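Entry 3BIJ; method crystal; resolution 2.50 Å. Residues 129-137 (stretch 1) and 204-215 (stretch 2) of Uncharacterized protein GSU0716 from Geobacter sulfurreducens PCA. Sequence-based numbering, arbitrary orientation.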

# COMPACT_ATOMS: atom_id res chain seq x y z
N LEU A 129 18.05 -6.74 -37.00
CA LEU A 129 17.23 -7.08 -35.84
C LEU A 129 17.90 -6.56 -34.58
O LEU A 129 19.01 -6.97 -34.25
CB LEU A 129 17.07 -8.59 -35.75
CG LEU A 129 16.24 -9.13 -34.59
CD1 LEU A 129 14.80 -8.69 -34.75
CD2 LEU A 129 16.35 -10.64 -34.58
N VAL A 130 17.22 -5.66 -33.86
CA VAL A 130 17.79 -5.07 -32.64
C VAL A 130 16.97 -5.33 -31.37
O VAL A 130 15.77 -5.06 -31.33
CB VAL A 130 17.93 -3.52 -32.77
CG1 VAL A 130 18.58 -2.96 -31.53
CG2 VAL A 130 18.74 -3.15 -34.00
N PHE A 131 17.61 -5.87 -30.33
CA PHE A 131 16.95 -6.11 -29.05
C PHE A 131 17.61 -5.18 -28.04
O PHE A 131 18.83 -5.23 -27.85
CB PHE A 131 17.12 -7.55 -28.57
CG PHE A 131 16.30 -8.54 -29.33
CD1 PHE A 131 16.83 -9.19 -30.44
CD2 PHE A 131 14.99 -8.80 -28.96
CE1 PHE A 131 16.05 -10.09 -31.18
CE2 PHE A 131 14.20 -9.69 -29.69
CZ PHE A 131 14.73 -10.34 -30.81
N SER A 132 16.81 -4.32 -27.42
CA SER A 132 17.35 -3.40 -26.42
C SER A 132 16.60 -3.57 -25.11
O SER A 132 15.52 -3.00 -24.95
CB SER A 132 17.23 -1.96 -26.92
OG SER A 132 17.73 -1.03 -25.97
N ASP A 133 17.16 -4.35 -24.18
CA ASP A 133 16.52 -4.57 -22.88
C ASP A 133 17.06 -3.48 -21.98
O ASP A 133 17.84 -3.73 -21.06
CB ASP A 133 16.88 -5.94 -22.30
CG ASP A 133 16.05 -6.29 -21.08
OD1 ASP A 133 15.37 -5.39 -20.55
OD2 ASP A 133 16.07 -7.47 -20.65
N SER A 134 16.62 -2.26 -22.26
CA SER A 134 17.06 -1.09 -21.52
C SER A 134 15.92 -0.06 -21.50
O SER A 134 14.86 -0.30 -22.06
CB SER A 134 18.30 -0.51 -22.21
OG SER A 134 18.84 0.57 -21.49
N CYS A 135 16.17 1.08 -20.86
CA CYS A 135 15.17 2.14 -20.77
C CYS A 135 15.84 3.48 -20.55
O CYS A 135 17.07 3.57 -20.51
CB CYS A 135 14.23 1.85 -19.60
SG CYS A 135 15.08 1.87 -18.02
N HIS A 136 15.04 4.54 -20.41
CA HIS A 136 15.57 5.88 -20.21
C HIS A 136 14.82 6.60 -19.10
O HIS A 136 13.64 6.34 -18.89
CB HIS A 136 15.46 6.68 -21.51
CG HIS A 136 16.33 6.15 -22.60
ND1 HIS A 136 17.70 6.31 -22.61
CD2 HIS A 136 16.03 5.41 -23.70
CE1 HIS A 136 18.20 5.69 -23.66
NE2 HIS A 136 17.21 5.14 -24.34
N SER A 137 15.51 7.48 -18.37
CA SER A 137 14.86 8.22 -17.30
C SER A 137 13.68 9.00 -17.83
O SER A 137 12.71 9.23 -17.12
CB SER A 137 15.84 9.21 -16.66
OG SER A 137 16.87 8.53 -15.98
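Stretch 2 (204-215) LISGCQDNQLSQ

Stretch 2 lies beside stretch 1 first as a neighbouring parallel strand and then as a loop that doubles back to meet its C-terminal half. Residues 204-206 run in the same direction as the strand that includes 129-132, with the axes 14° apart and 4.7 Å at closest approach. The register is one to one: V130 beside L204, F131 beside I205, S132 beside S206, with CA-CA distances of 4.7, 5.0 and 4.5 Å.

L129 adds little. At V130 the backbone pairing starts, I205 N donating to V130 O at 2.8 Å, nearly linear, while V130 CB packs 4.0 Å from L204 CG on one face of the sheet. F131 and I205 share the other face. The phenyl, chi1 m, brings F131 CE2 to 4.0 Å from I205 CD1. I205 O accepts from S132 N at 3.1 Å, so I205 uses both its backbone polar groups on stretch 1, the usual parallel ladder. S132 O closes it, taking G207 N at 2.7 Å. The rule so far is main-chain pairing; further on, S214 and C135 carry much of the contact.

From G207 to S214, stretch 2 is loop. Opposite D133 sits G207, where an ideal CB would clash with S214 OG and come tight against D133 OD1; with no side chain at G207, S214 OG can occupy the room a CB would need. A water bridges D133 OD1 (2.6 Å from its O) and Q215 O (2.9 Å).

Between C208 and L213 the chain reverses through a type I turn, Q209 to Q212, closed by Q212 N to Q209 O at 2.9 Å. The returning S214 points toward stretch 1, its OG donating to S134 O at 2.8 Å. C135 also points inward: C135 SG accepts from S214 N at 3.2 Å and packs 3.6 Å from L213 CD2, while C135 CB lies 3.5 Å from C208 SG. At H136 only the backbone comes close, H136 O lying 3.3 Å from L213 CD2.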

# COMPACT_ATOMS: atom_id res chain seq x y z
N LEU A 204 13.25 -3.00 -34.53
CA LEU A 204 13.74 -2.70 -33.19
C LEU A 204 12.73 -3.14 -32.14
O LEU A 204 11.61 -2.64 -32.11
CB LEU A 204 13.97 -1.20 -33.11
CG LEU A 204 15.22 -0.66 -32.42
CD1 LEU A 204 15.47 0.76 -32.93
CD2 LEU A 204 15.05 -0.70 -30.90
N ILE A 205 13.14 -4.08 -31.29
CA ILE A 205 12.29 -4.58 -30.21
C ILE A 205 12.96 -4.20 -28.90
O ILE A 205 14.00 -4.76 -28.55
CB ILE A 205 12.13 -6.12 -30.27
CG1 ILE A 205 11.34 -6.53 -31.51
CG2 ILE A 205 11.44 -6.62 -29.02
CD1 ILE A 205 11.26 -8.04 -31.76
N SER A 206 12.38 -3.24 -28.19
CA SER A 206 12.93 -2.78 -26.92
C SER A 206 12.19 -3.38 -25.73
O SER A 206 11.06 -3.86 -25.85
CB SER A 206 12.88 -1.26 -26.85
OG SER A 206 11.54 -0.81 -26.99
N GLY A 207 12.82 -3.31 -24.56
CA GLY A 207 12.23 -3.87 -23.35
C GLY A 207 11.01 -3.14 -22.80
O GLY A 207 10.23 -3.71 -22.04
N CYS A 208 10.84 -1.88 -23.16
CA CYS A 208 9.70 -1.13 -22.64
C CYS A 208 9.32 0.06 -23.52
O CYS A 208 9.99 0.36 -24.51
CB CYS A 208 10.01 -0.65 -21.22
SG CYS A 208 11.33 0.60 -21.12
N GLN A 209 8.24 0.74 -23.13
CA GLN A 209 7.74 1.91 -23.84
C GLN A 209 8.51 3.14 -23.35
O GLN A 209 9.15 3.10 -22.29
CB GLN A 209 6.25 2.13 -23.58
CG GLN A 209 5.36 0.95 -23.90
CD GLN A 209 5.34 0.60 -25.37
OE1 GLN A 209 5.20 -0.56 -25.73
NE2 GLN A 209 5.45 1.61 -26.23
N ASP A 210 8.43 4.23 -24.12
CA ASP A 210 9.11 5.48 -23.80
C ASP A 210 8.67 6.10 -22.47
O ASP A 210 9.38 6.93 -21.89
CB ASP A 210 8.91 6.49 -24.93
CG ASP A 210 9.54 6.05 -26.22
OD1 ASP A 210 9.33 6.73 -27.25
OD2 ASP A 210 10.24 5.02 -26.20
N ASN A 211 7.49 5.71 -22.00
CA ASN A 211 7.00 6.23 -20.74
C ASN A 211 7.17 5.19 -19.64
O ASN A 211 6.62 5.33 -18.55
CB ASN A 211 5.52 6.61 -20.83
CG ASN A 211 4.62 5.42 -21.09
OD1 ASN A 211 3.43 5.46 -20.78
ND2 ASN A 211 5.18 4.35 -21.67
N GLN A 212 7.92 4.13 -19.92
CA GLN A 212 8.12 3.09 -18.92
C GLN A 212 9.60 2.90 -18.62
O GLN A 212 10.45 3.57 -19.19
CB GLN A 212 7.51 1.76 -19.37
CG GLN A 212 6.02 1.82 -19.62
CD GLN A 212 5.50 0.53 -20.19
OE1 GLN A 212 6.11 -0.03 -21.10
NE2 GLN A 212 4.38 0.04 -19.66
N LEU A 213 9.90 1.99 -17.70
CA LEU A 213 11.27 1.68 -17.33
C LEU A 213 11.43 0.18 -17.45
O LEU A 213 10.46 -0.56 -17.27
CB LEU A 213 11.56 2.10 -15.89
CG LEU A 213 11.73 3.58 -15.59
CD1 LEU A 213 12.12 3.72 -14.14
CD2 LEU A 213 12.80 4.21 -16.49
N SER A 214 12.65 -0.26 -17.74
CA SER A 214 12.95 -1.68 -17.89
C SER A 214 13.57 -2.24 -16.63
O SER A 214 14.57 -1.72 -16.14
CB SER A 214 13.89 -1.93 -19.07
OG SER A 214 13.20 -1.77 -20.29
N GLN A 215 12.99 -3.31 -16.12
CA GLN A 215 13.47 -3.90 -14.89
C GLN A 215 14.67 -4.84 -15.06
O GLN A 215 14.71 -5.65 -15.98
CB GLN A 215 12.32 -4.63 -14.21
CG GLN A 215 12.56 -4.89 -12.76
CD GLN A 215 11.30 -5.29 -12.04
OE1 GLN A 215 10.32 -4.53 -11.99
NE2 GLN A 215 11.30 -6.51 -11.47
O HOH W 1 13.67 -5.85 -18.63